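Local atomic coordinates of Lmo2051 protein (Listeria monocytogenes, PDB entry 3I18), a protein that probably works as a membrane-bound, ATP-dependent serine protease of the Lon (S16) family, of which this chain is the PDZ domain. Residues Y10-K15 against G86-D91; A21-A26 against A70-T75; A26-T31 against Y61-K66; K51-T56 against L74-K79. All coordinates share one frame; numbering follows the deposited sequence.

Contact 1: residues Y10-K15 against G86-D91; sequences YVMSVK and GITLVD. Unlike the reference sequence in segment 10-15: Met12 (reference Leu).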
loop_
_atom_site.group_PDB
_atom_site.type_symbol
_atom_site.label_atom_id
_atom_site.label_comp_id
_atom_site.label_asym_id
_atom_site.label_seq_id
_atom_site.Cartn_x
_atom_site.Cartn_y
_atom_site.Cartn_z
ATOM N N TYR A 10 0.209 1.998 -7.938
ATOM C CA TYR A 10 -1.113 1.516 -8.340
ATOM C C TYR A 10 -1.326 0.095 -7.835
ATOM O O TYR A 10 -0.481 -0.779 -8.036
ATOM C CB TYR A 10 -1.268 1.540 -9.865
ATOM C CG TYR A 10 -1.329 2.929 -10.454
ATOM C CD1 TYR A 10 -0.165 3.638 -10.742
ATOM C CD2 TYR A 10 -2.556 3.549 -10.694
ATOM C CE1 TYR A 10 -0.220 4.933 -11.254
ATOM C CE2 TYR A 10 -2.623 4.845 -11.202
ATOM C CZ TYR A 10 -1.455 5.526 -11.478
ATOM O OH TYR A 10 -1.519 6.812 -11.969
ATOM N N VAL A 11 -2.457 -0.125 -7.175
ATOM C CA VAL A 11 -2.796 -1.436 -6.630
ATOM C C VAL A 11 -3.273 -2.352 -7.757
ATOM O O VAL A 11 -4.100 -1.956 -8.576
ATOM C CB VAL A 11 -3.918 -1.318 -5.572
ATOM C CG1 VAL A 11 -4.298 -2.695 -5.051
ATOM C CG2 VAL A 11 -3.454 -0.429 -4.428
HETATM N N MSE A 12 -2.760 -3.577 -7.800
HETATM C CA MSE A 12 -3.152 -4.507 -8.853
HETATM C C MSE A 12 -4.009 -5.649 -8.347
HETATM O O MSE A 12 -4.752 -6.263 -9.110
HETATM C CB MSE A 12 -1.916 -5.071 -9.550
HETATM C CG MSE A 12 -2.237 -6.118 -10.598
HETATM SE SE MSE A 12 -0.752 -6.424 -11.734
HETATM C CE MSE A 12 0.377 -7.379 -10.486
ATOM N N SER A 13 -3.885 -5.943 -7.059
ATOM C CA SER A 13 -4.653 -7.009 -6.432
ATOM C C SER A 13 -4.654 -6.798 -4.925
ATOM O O SER A 13 -3.679 -6.294 -4.369
ATOM C CB SER A 13 -4.037 -8.370 -6.746
ATOM O OG SER A 13 -4.694 -9.398 -6.024
ATOM N N VAL A 14 -5.744 -7.192 -4.276
ATOM C CA VAL A 14 -5.886 -7.054 -2.833
ATOM C C VAL A 14 -6.365 -8.384 -2.255
ATOM O O VAL A 14 -7.333 -8.958 -2.753
ATOM C CB VAL A 14 -6.929 -5.960 -2.478
ATOM C CG1 VAL A 14 -6.967 -5.741 -0.978
ATOM C CG2 VAL A 14 -6.590 -4.650 -3.203
ATOM N N LYS A 15 -5.686 -8.896 -1.231
ATOM C CA LYS A 15 -6.120 -10.152 -0.608
ATOM C C LYS A 15 -7.532 -9.927 -0.077
ATOM O O LYS A 15 -7.784 -8.942 0.609
ATOM C CB LYS A 15 -5.208 -10.522 0.562
ATOM C CG LYS A 15 -3.912 -11.213 0.187
ATOM C CD LYS A 15 -3.037 -11.366 1.421
ATOM C CE LYS A 15 -1.891 -12.320 1.177
ATOM N NZ LYS A 15 -2.385 -13.718 1.065
ATOM N N GLY A 86 -1.109 -6.319 2.154
ATOM C CA GLY A 86 -1.797 -7.451 1.556
ATOM C C GLY A 86 -2.234 -7.159 0.138
ATOM O O GLY A 86 -3.343 -7.515 -0.254
ATOM N N ILE A 87 -1.354 -6.528 -0.637
ATOM C CA ILE A 87 -1.651 -6.159 -2.016
ATOM C C ILE A 87 -0.470 -6.384 -2.959
ATOM O O ILE A 87 0.678 -6.500 -2.521
ATOM C CB ILE A 87 -2.011 -4.661 -2.106
ATOM C CG1 ILE A 87 -0.855 -3.823 -1.542
ATOM C CG2 ILE A 87 -3.292 -4.373 -1.338
ATOM C CD1 ILE A 87 -1.105 -2.316 -1.525
ATOM N N THR A 88 -0.751 -6.461 -4.257
ATOM C CA THR A 88 0.313 -6.575 -5.246
ATOM C C THR A 88 0.256 -5.237 -5.975
ATOM O O THR A 88 -0.804 -4.602 -6.042
ATOM C CB THR A 88 0.096 -7.739 -6.255
ATOM O OG1 THR A 88 -1.167 -7.587 -6.915
ATOM C CG2 THR A 88 0.135 -9.083 -5.538
ATOM N N LEU A 89 1.394 -4.805 -6.503
ATOM C CA LEU A 89 1.496 -3.522 -7.194
ATOM C C LEU A 89 1.843 -3.706 -8.664
ATOM O O LEU A 89 2.471 -4.693 -9.043
ATOM C CB LEU A 89 2.589 -2.677 -6.536
ATOM C CG LEU A 89 2.624 -2.682 -5.001
ATOM C CD1 LEU A 89 3.876 -1.969 -4.499
ATOM C CD2 LEU A 89 1.374 -2.027 -4.465
ATOM N N VAL A 90 1.451 -2.742 -9.490
ATOM C CA VAL A 90 1.740 -2.821 -10.918
ATOM C C VAL A 90 3.246 -2.890 -11.183
ATOM O O VAL A 90 3.684 -3.474 -12.176
ATOM C CB VAL A 90 1.130 -1.619 -11.671
ATOM C CG1 VAL A 90 1.611 -1.604 -13.114
ATOM C CG2 VAL A 90 -0.390 -1.710 -11.629
ATOM N N ASP A 91 4.035 -2.308 -10.284
ATOM C CA ASP A 91 5.487 -2.310 -10.436
ATOM C C ASP A 91 6.043 -3.729 -10.330
ATOM O O ASP A 91 7.139 -4.013 -10.819
ATOM C CB ASP A 91 6.138 -1.426 -9.366
ATOM C CG ASP A 91 7.546 -0.989 -9.745
ATOM O OD1 ASP A 91 7.686 -0.153 -10.667
ATOM O OD2 ASP A 91 8.516 -1.481 -9.125
#

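Contact 2: residues A21-A26 against A70-T75; sequences ADVLHA and ADIKLT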
loop_
_atom_site.group_PDB
_atom_site.type_symbol
_atom_site.label_atom_id
_atom_site.label_comp_id
_atom_site.label_asym_id
_atom_site.label_seq_id
_atom_site.Cartn_x
_atom_site.Cartn_y
_atom_site.Cartn_z
ATOM N N ALA A 21 -8.728 -5.349 2.317
ATOM C CA ALA A 21 -9.864 -5.631 1.446
ATOM C C ALA A 21 -11.104 -4.811 1.800
ATOM O O ALA A 21 -12.030 -4.703 0.998
ATOM C CB ALA A 21 -10.201 -7.118 1.491
ATOM N N ASP A 22 -11.118 -4.238 2.997
ATOM C CA ASP A 22 -12.249 -3.446 3.446
ATOM C C ASP A 22 -12.037 -1.958 3.150
ATOM O O ASP A 22 -12.863 -1.124 3.515
ATOM C CB ASP A 22 -12.459 -3.675 4.949
ATOM C CG ASP A 22 -13.903 -3.993 5.298
ATOM O OD1 ASP A 22 -14.572 -4.700 4.514
ATOM O OD2 ASP A 22 -14.363 -3.550 6.370
ATOM N N VAL A 23 -10.935 -1.638 2.471
ATOM C CA VAL A 23 -10.604 -0.251 2.126
ATOM C C VAL A 23 -10.201 -0.051 0.661
ATOM O O VAL A 23 -10.815 0.736 -0.062
ATOM C CB VAL A 23 -9.427 0.279 2.990
ATOM C CG1 VAL A 23 -9.036 1.678 2.538
ATOM C CG2 VAL A 23 -9.801 0.277 4.456
ATOM N N LEU A 24 -9.158 -0.759 0.231
ATOM C CA LEU A 24 -8.638 -0.627 -1.128
ATOM C C LEU A 24 -9.287 -1.542 -2.159
ATOM O O LEU A 24 -9.913 -2.547 -1.819
ATOM C CB LEU A 24 -7.122 -0.878 -1.122
ATOM C CG LEU A 24 -6.263 0.019 -0.223
ATOM C CD1 LEU A 24 -4.842 -0.500 -0.184
ATOM C CD2 LEU A 24 -6.309 1.454 -0.740
ATOM N N HIS A 25 -9.131 -1.172 -3.425
ATOM C CA HIS A 25 -9.653 -1.954 -4.538
ATOM C C HIS A 25 -8.625 -1.925 -5.658
ATOM O O HIS A 25 -7.786 -1.022 -5.722
ATOM C CB HIS A 25 -10.983 -1.381 -5.045
ATOM C CG HIS A 25 -12.149 -1.657 -4.148
ATOM N ND1 HIS A 25 -12.541 -0.797 -3.144
ATOM C CD2 HIS A 25 -13.011 -2.703 -4.104
ATOM C CE1 HIS A 25 -13.592 -1.301 -2.521
ATOM N NE2 HIS A 25 -13.897 -2.457 -3.084
ATOM N N ALA A 26 -8.680 -2.919 -6.535
ATOM C CA ALA A 26 -7.749 -2.986 -7.650
ATOM C C ALA A 26 -7.930 -1.739 -8.504
ATOM O O ALA A 26 -9.056 -1.356 -8.826
ATOM C CB ALA A 26 -8.018 -4.237 -8.471
ATOM N N ALA A 70 -7.726 6.404 4.771
ATOM C CA ALA A 70 -8.174 5.416 5.734
ATOM C C ALA A 70 -6.990 4.710 6.356
ATOM O O ALA A 70 -5.887 4.715 5.811
ATOM C CB ALA A 70 -9.088 4.409 5.050
ATOM N N ASP A 71 -7.230 4.110 7.513
ATOM C CA ASP A 71 -6.196 3.375 8.216
ATOM C C ASP A 71 -6.315 1.908 7.856
ATOM O O ASP A 71 -7.422 1.385 7.682
ATOM C CB ASP A 71 -6.354 3.521 9.732
ATOM C CG ASP A 71 -5.963 4.885 10.231
ATOM O OD1 ASP A 71 -4.927 5.415 9.775
ATOM O OD2 ASP A 71 -6.688 5.425 11.099
ATOM N N ILE A 72 -5.173 1.244 7.740
ATOM C CA ILE A 72 -5.164 -0.173 7.415
ATOM C C ILE A 72 -4.190 -0.854 8.355
ATOM O O ILE A 72 -3.080 -0.377 8.560
ATOM C CB ILE A 72 -4.740 -0.403 5.951
ATOM C CG1 ILE A 72 -5.700 0.348 5.022
ATOM C CG2 ILE A 72 -4.773 -1.892 5.621
ATOM C CD1 ILE A 72 -5.390 0.161 3.541
ATOM N N LYS A 73 -4.626 -1.953 8.961
ATOM C CA LYS A 73 -3.769 -2.691 9.873
ATOM C C LYS A 73 -2.895 -3.617 9.044
ATOM O O LYS A 73 -3.370 -4.261 8.102
ATOM C CB LYS A 73 -4.615 -3.493 10.869
ATOM C CG LYS A 73 -3.814 -4.290 11.894
ATOM C CD LYS A 73 -4.637 -4.558 13.151
ATOM C CE LYS A 73 -4.916 -3.260 13.903
ATOM N NZ LYS A 73 -5.612 -3.479 15.205
ATOM N N LEU A 74 -1.614 -3.673 9.386
ATOM C CA LEU A 74 -0.673 -4.522 8.662
ATOM C C LEU A 74 -0.830 -5.957 9.124
ATOM O O LEU A 74 -1.095 -6.218 10.296
ATOM C CB LEU A 74 0.758 -4.057 8.916
ATOM C CG LEU A 74 1.100 -2.653 8.407
ATOM C CD1 LEU A 74 2.568 -2.383 8.646
ATOM C CD2 LEU A 74 0.783 -2.564 6.916
ATOM N N THR A 75 -0.675 -6.886 8.190
ATOM C CA THR A 75 -0.790 -8.304 8.499
ATOM C C THR A 75 0.506 -8.955 8.033
ATOM O O THR A 75 1.393 -8.270 7.534
ATOM C CB THR A 75 -2.009 -8.927 7.770
ATOM O OG1 THR A 75 -2.208 -10.272 8.228
ATOM C CG2 THR A 75 -1.797 -8.915 6.264
#

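Contact 3: residues A26-T31 against Y61-K66; sequences AGDLIT and YKHGDK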
loop_
_atom_site.group_PDB
_atom_site.type_symbol
_atom_site.label_atom_id
_atom_site.label_comp_id
_atom_site.label_asym_id
_atom_site.label_seq_id
_atom_site.Cartn_x
_atom_site.Cartn_y
_atom_site.Cartn_z
ATOM N N ALA A 26 -8.680 -2.919 -6.535
ATOM C CA ALA A 26 -7.749 -2.986 -7.650
ATOM C C ALA A 26 -7.930 -1.739 -8.504
ATOM O O ALA A 26 -9.056 -1.356 -8.826
ATOM C CB ALA A 26 -8.018 -4.237 -8.471
ATOM N N GLY A 27 -6.818 -1.101 -8.854
ATOM C CA GLY A 27 -6.878 0.097 -9.668
ATOM C C GLY A 27 -6.629 1.372 -8.884
ATOM O O GLY A 27 -6.288 2.402 -9.465
ATOM N N ASP A 28 -6.795 1.314 -7.567
ATOM C CA ASP A 28 -6.580 2.490 -6.733
ATOM C C ASP A 28 -5.124 2.931 -6.759
ATOM O O ASP A 28 -4.207 2.118 -6.916
ATOM C CB ASP A 28 -6.994 2.211 -5.282
ATOM C CG ASP A 28 -8.486 1.995 -5.126
ATOM O OD1 ASP A 28 -9.238 2.239 -6.091
ATOM O OD2 ASP A 28 -8.915 1.580 -4.032
ATOM N N LEU A 29 -4.918 4.234 -6.619
ATOM C CA LEU A 29 -3.575 4.795 -6.600
ATOM C C LEU A 29 -3.280 5.267 -5.186
ATOM O O LEU A 29 -4.011 6.090 -4.636
ATOM C CB LEU A 29 -3.474 5.985 -7.559
ATOM C CG LEU A 29 -2.200 6.827 -7.469
ATOM C CD1 LEU A 29 -0.985 6.022 -7.897
ATOM C CD2 LEU A 29 -2.349 8.063 -8.354
ATOM N N ILE A 30 -2.216 4.735 -4.598
ATOM C CA ILE A 30 -1.822 5.137 -3.249
ATOM C C ILE A 30 -0.793 6.250 -3.402
ATOM O O ILE A 30 0.249 6.057 -4.031
ATOM C CB ILE A 30 -1.198 3.968 -2.473
ATOM C CG1 ILE A 30 -2.250 2.871 -2.256
ATOM C CG2 ILE A 30 -0.655 4.468 -1.149
ATOM C CD1 ILE A 30 -1.696 1.613 -1.564
ATOM N N THR A 31 -1.088 7.413 -2.826
ATOM C CA THR A 31 -0.213 8.574 -2.934
ATOM C C THR A 31 0.646 8.876 -1.715
ATOM O O THR A 31 1.715 9.463 -1.844
ATOM C CB THR A 31 -1.037 9.833 -3.276
ATOM O OG1 THR A 31 -2.039 10.042 -2.272
ATOM C CG2 THR A 31 -1.718 9.665 -4.623
ATOM N N TYR A 61 -5.353 7.562 -0.807
ATOM C CA TYR A 61 -5.468 6.959 -2.131
ATOM C C TYR A 61 -6.652 7.529 -2.891
ATOM O O TYR A 61 -7.555 8.113 -2.302
ATOM C CB TYR A 61 -5.659 5.442 -1.999
ATOM C CG TYR A 61 -6.942 5.047 -1.289
ATOM C CD1 TYR A 61 -7.045 5.111 0.100
ATOM C CD2 TYR A 61 -8.064 4.649 -2.011
ATOM C CE1 TYR A 61 -8.240 4.789 0.750
ATOM C CE2 TYR A 61 -9.258 4.330 -1.370
ATOM C CZ TYR A 61 -9.338 4.401 0.005
ATOM O OH TYR A 61 -10.518 4.089 0.641
ATOM N N LYS A 62 -6.645 7.350 -4.206
ATOM C CA LYS A 62 -7.738 7.827 -5.032
ATOM C C LYS A 62 -8.511 6.615 -5.517
ATOM O O LYS A 62 -7.924 5.661 -6.027
ATOM C CB LYS A 62 -7.201 8.626 -6.225
ATOM C CG LYS A 62 -6.194 7.863 -7.055
ATOM C CD LYS A 62 -5.616 8.705 -8.181
ATOM C CE LYS A 62 -6.651 9.017 -9.246
ATOM N NZ LYS A 62 -6.017 9.679 -10.430
ATOM N N HIS A 63 -9.827 6.645 -5.322
ATOM C CA HIS A 63 -10.703 5.562 -5.750
ATOM C C HIS A 63 -11.659 6.134 -6.787
ATOM O O HIS A 63 -12.539 6.929 -6.457
ATOM C CB HIS A 63 -11.500 5.001 -4.566
ATOM C CG HIS A 63 -12.383 3.845 -4.929
ATOM N ND1 HIS A 63 -11.910 2.726 -5.576
ATOM C CD2 HIS A 63 -13.708 3.641 -4.740
ATOM C CE1 HIS A 63 -12.907 1.880 -5.775
ATOM N NE2 HIS A 63 -14.007 2.411 -5.277
ATOM N N GLY A 64 -11.470 5.739 -8.041
ATOM C CA GLY A 64 -12.323 6.235 -9.107
ATOM C C GLY A 64 -12.023 7.689 -9.423
ATOM O O GLY A 64 -11.155 7.990 -10.242
ATOM N N ASP A 65 -12.743 8.593 -8.769
ATOM C CA ASP A 65 -12.548 10.020 -8.979
ATOM C C ASP A 65 -12.652 10.794 -7.668
ATOM O O ASP A 65 -13.181 11.907 -7.625
ATOM C CB ASP A 65 -13.567 10.552 -9.993
ATOM C CG ASP A 65 -14.996 10.200 -9.630
ATOM O OD1 ASP A 65 -15.463 10.620 -8.547
ATOM O OD2 ASP A 65 -15.656 9.500 -10.429
ATOM N N LYS A 66 -12.146 10.191 -6.597
ATOM C CA LYS A 66 -12.160 10.820 -5.282
ATOM C C LYS A 66 -10.953 10.418 -4.443
ATOM O O LYS A 66 -10.567 9.249 -4.404
ATOM C CB LYS A 66 -13.455 10.479 -4.538
ATOM C CG LYS A 66 -14.642 11.340 -4.955
ATOM C CD LYS A 66 -15.875 11.066 -4.107
ATOM C CE LYS A 66 -16.472 9.708 -4.430
ATOM N NZ LYS A 66 -16.885 9.623 -5.861
#

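Contact 4: residues K51-T56 against L74-K79; sequences KKVGDT and LTAIDK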
loop_
_atom_site.group_PDB
_atom_site.type_symbol
_atom_site.label_atom_id
_atom_site.label_comp_id
_atom_site.label_asym_id
_atom_site.label_seq_id
_atom_site.Cartn_x
_atom_site.Cartn_y
_atom_site.Cartn_z
ATOM N N LYS A 51 8.002 -1.510 9.628
ATOM C CA LYS A 51 6.960 -1.562 10.644
ATOM C C LYS A 51 6.793 -2.986 11.163
ATOM O O LYS A 51 7.583 -3.874 10.831
ATOM C CB LYS A 51 5.645 -1.040 10.059
ATOM C CG LYS A 51 5.771 0.374 9.530
ATOM C CD LYS A 51 6.314 1.308 10.610
ATOM C CE LYS A 51 6.690 2.667 10.037
ATOM N NZ LYS A 51 6.928 3.699 11.098
ATOM N N LYS A 52 5.769 -3.199 11.982
ATOM C CA LYS A 52 5.511 -4.514 12.561
ATOM C C LYS A 52 4.107 -4.974 12.234
ATOM O O LYS A 52 3.208 -4.152 12.043
ATOM C CB LYS A 52 5.650 -4.461 14.085
ATOM C CG LYS A 52 6.997 -3.995 14.598
ATOM C CD LYS A 52 6.822 -3.232 15.904
ATOM C CE LYS A 52 6.089 -4.051 16.956
ATOM N NZ LYS A 52 5.868 -3.265 18.207
ATOM N N VAL A 53 3.929 -6.291 12.156
ATOM C CA VAL A 53 2.617 -6.865 11.903
ATOM C C VAL A 53 1.747 -6.317 13.029
ATOM O O VAL A 53 2.192 -6.250 14.171
ATOM C CB VAL A 53 2.659 -8.414 11.991
ATOM C CG1 VAL A 53 1.246 -8.989 11.910
ATOM C CG2 VAL A 53 3.520 -8.971 10.866
ATOM N N GLY A 54 0.528 -5.894 12.713
ATOM C CA GLY A 54 -0.338 -5.360 13.750
ATOM C C GLY A 54 -0.328 -3.846 13.819
ATOM O O GLY A 54 -1.222 -3.242 14.417
ATOM N N ASP A 55 0.690 -3.227 13.229
ATOM C CA ASP A 55 0.781 -1.766 13.214
ATOM C C ASP A 55 -0.300 -1.232 12.295
ATOM O O ASP A 55 -0.863 -1.966 11.489
ATOM C CB ASP A 55 2.142 -1.298 12.691
ATOM C CG ASP A 55 3.237 -1.378 13.736
ATOM O OD1 ASP A 55 2.941 -1.722 14.904
ATOM O OD2 ASP A 55 4.401 -1.093 13.386
ATOM N N THR A 56 -0.575 0.059 12.419
ATOM C CA THR A 56 -1.587 0.709 11.610
ATOM C C THR A 56 -0.921 1.751 10.722
ATOM O O THR A 56 -0.097 2.536 11.194
ATOM C CB THR A 56 -2.622 1.419 12.505
ATOM O OG1 THR A 56 -3.306 0.448 13.306
ATOM C CG2 THR A 56 -3.619 2.183 11.659
ATOM N N LEU A 74 -1.614 -3.673 9.386
ATOM C CA LEU A 74 -0.673 -4.522 8.662
ATOM C C LEU A 74 -0.830 -5.957 9.124
ATOM O O LEU A 74 -1.095 -6.218 10.296
ATOM C CB LEU A 74 0.758 -4.057 8.916
ATOM C CG LEU A 74 1.100 -2.653 8.407
ATOM C CD1 LEU A 74 2.568 -2.383 8.646
ATOM C CD2 LEU A 74 0.783 -2.564 6.916
ATOM N N THR A 75 -0.675 -6.886 8.190
ATOM C CA THR A 75 -0.790 -8.304 8.499
ATOM C C THR A 75 0.506 -8.955 8.033
ATOM O O THR A 75 1.393 -8.270 7.534
ATOM C CB THR A 75 -2.009 -8.927 7.770
ATOM O OG1 THR A 75 -2.208 -10.272 8.228
ATOM C CG2 THR A 75 -1.797 -8.915 6.264
ATOM N N ALA A 76 0.642 -10.261 8.222
ATOM C CA ALA A 76 1.851 -10.947 7.784
ATOM C C ALA A 76 1.649 -11.324 6.319
ATOM O O ALA A 76 0.619 -11.908 5.976
ATOM C CB ALA A 76 2.069 -12.205 8.628
ATOM N N ILE A 77 2.600 -10.993 5.445
ATOM C CA ILE A 77 2.429 -11.349 4.036
ATOM C C ILE A 77 3.260 -12.539 3.578
ATOM O O ILE A 77 3.201 -12.926 2.411
ATOM C CB ILE A 77 2.668 -10.139 3.069
ATOM C CG1 ILE A 77 3.985 -9.433 3.389
ATOM C CG2 ILE A 77 1.490 -9.180 3.130
ATOM C CD1 ILE A 77 5.210 -10.192 2.908
ATOM N N ASP A 78 4.035 -13.125 4.484
ATOM C CA ASP A 78 4.816 -14.309 4.137
ATOM C C ASP A 78 5.103 -15.151 5.377
ATOM O O ASP A 78 4.922 -14.689 6.504
ATOM C CB ASP A 78 6.111 -13.927 3.397
ATOM C CG ASP A 78 7.093 -13.171 4.263
ATOM O OD1 ASP A 78 8.012 -12.534 3.695
ATOM O OD2 ASP A 78 6.964 -13.219 5.497
ATOM N N LYS A 79 5.526 -16.394 5.169
ATOM C CA LYS A 79 5.791 -17.300 6.279
ATOM C C LYS A 79 6.901 -16.829 7.217
ATOM O O LYS A 79 7.045 -17.354 8.322
ATOM C CB LYS A 79 6.102 -18.707 5.749
ATOM C CG LYS A 79 7.289 -18.787 4.813
ATOM C CD LYS A 79 7.507 -20.213 4.335
ATOM C CE LYS A 79 8.750 -20.306 3.475
ATOM N NZ LYS A 79 9.960 -19.865 4.230
#

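Contact 1: residues Y10-K15 against G86-D91
The Tyr10 ring, the one flat side chain at the start of this pairing, leads away from 86-91 and packs on Leu29, while Tyr10 CB meets Val90 CG2 at 3.8 Å. Four backbone hydrogen bonds join the strands. Val90 N gives one to Tyr10 O at 3.1 Å. Met12 (selenomethionine) follows, with its N 2.8 Å from Thr88 O, and Thr88 N in turn bonds to Ser13 O. At the far end Lys15 N lies 2.9 Å from Gly86 O.

Thr88 OG1 lies between its own backbone N and carbonyl carbon (chi1 57°), and is pressed to 3.0 Å from Ser13 CB. Met12 touches the same OG1 through its CB and curls its CE to 3.7 Å from Leu89 O. On the face carrying Val14 and Ile87, these two lie side by side, pointing the same way, with Val14 CG2 3.8 Å from Ile87 CG2.

Gly86 and Ile87 also bond through the backbone to His100 of the C-terminal histidine tag, consistent with the PDZ habit of accepting a chain end. Met12 and Ser13 together oppose Thr88, a classic beta bulge in the antiparallel pairing of this PDZ domain's first and last strands.

Contact 2: residues A21-A26 against A70-T75
Ile72 reaches from its strand toward the loop 21-26 and is met by two neighbouring side chains, Val23 and Leu24, that approach it differently. Its CD1 is anti to CA (chi2 -179°), which makes an extended arm ending in a methyl. Leu24 crosses this arm at about a right angle: its CD1 lies 3.8 Å from Ile72 CD1, and its CG is almost as near to the same methyl. Val23 crosses it obliquely and uses both branches. CG1, anti to the backbone N (chi1 176°), sits 4.1 Å from Ile72 CD1, while CG2 lies 4.1 Å from Ile72 CG1, further back along the arm.

Val23 CG1 also touches Ala70 two residues earlier on the strand, 3.7 Å from Ala70 CB, the shortest approach across the two segments. Val23 thus spans two inward-pointing residues of the strand, and its CG2 lies 4.2 Å from the intervening carbonyl, Asp71 O.

The cluster continues beyond the segments: Tyr61 packs against both Val23 and Leu24, and Ile72 also touches Ala20 and Ile85. The loop that joins the first two strands of the PDZ sheet is in this way laid against the fourth.

All the side-chain pairs that meet are aliphatic, with no polar pairing between the two segments. The loop is therefore seated here by shape and burial of methyl groups, without a directional bond to fix its register on the strand.

Contact 3: residues A26-T31 against Y61-K66
Asp28 and His63 are brought together by their first torsions: Asp28 CG stands anti to its carbonyl carbon (chi1 -67°), and His63 CG is anti to its backbone N (chi1 -178°). His63 ND1 then gives a nearly straight hydrogen bond of 2.8 Å to Asp28 OD1. The carboxylate oxygen lies in the ring plane at the edge of the imidazole and is met on its syn side, yet the two flat groups are turned 82° apart. The other oxygen, OD2, accepts the backbone N-H of His25, whose ring meets that of His63. With both oxygens engaged the carboxylate is held in rotation, and its charge would be expected to favour a protonated His63.

Tyr61 lies beside Asp28, pointing the same way, its ring only moderately turned from the carboxylate plane and its CD2 3.8 Å from Asp28 OD2.

These side chains sit where the second and third strands of the antiparallel PDZ sheet pair. Leu29 and Lys62 form a hydrogen-bonded pair, with Lys62 N to Leu29 O at 3.0 Å and a weak return bond from Leu29 N to Lys62 O; Ile30 and Tyr61 form the next, non-hydrogen-bonded pair.

On the face with Leu29 and Lys62 the packing is tight. The lysine's aliphatic stem meets the leucine through two carbons, with Lys62 CG 3.3 Å from Leu29 CB and Lys62 CD equally close to Leu29 CD2. On the other face Tyr61 CB lies 4.3 Å from Ile30 CG1.

Contact 4: residues K51-T56 against L74-K79
Two backbone hydrogen bonds grip Leu74 from the loop 51-56. Leu74 N gives one to the Asp55 carbonyl, with 2.8 Å between Leu74 N and Asp55 O. In return Gly54 N binds Leu74 O at 2.9 Å.

Within the loop, Asp55 N bonds back to Lys52 O. The Asp55 side chain reinforces the bend: its OD2 accepts Lys52 N at 2.9 Å, the donor standing above the carboxylate plane. The same two residues are therefore tied by backbone and by side chain.

The van der Waals contacts fall into two groups. Leu74, with CG anti to its carbonyl carbon (chi1 -64°), sends CD1 to 3.6 Å from Lys51 CB, and the same methyl lies 3.9 Å from the backbone Lys52 O. Val53 instead lies over the backbone: its CG1 is 3.9 Å from Ala76 N and equally near the Thr75 carbonyl carbon, while its CG2 approaches Ala76 CB at 4.2 Å.

Lys52 to Asp55 form a type II beta turn, with Gly54 supplying the positive phi usual at its third position. In this PDZ domain the turn leads from helix 41-49 into strand 56-63, and it is pinned to the end of the neighbouring antiparallel strand 66-76.

Overall arrangement
From the N terminus, strand 9-14 passes into the loop 21-26 and then strand 29-33. Contact 1 closes the widest loop, joining that first strand to the last, 83-89, and the other three contacts nest inside it. Contact 2 lays the loop 21-26 on strand 66-76; contact 3, which shares Ala26 with it, is nested within and pairs strand 29-33 with 56-63. Contact 4 ties the turn after helix 41-49 to the end of strand 66-76, sharing Leu74 and Thr75 with contact 2. Contacts 3 and 4 cross along the chain, yet their centres lie about 22 Å apart on opposite sides of the domain. Backbone bonds from Val11 to Gly27 and Asp28 join contacts 1 and 3.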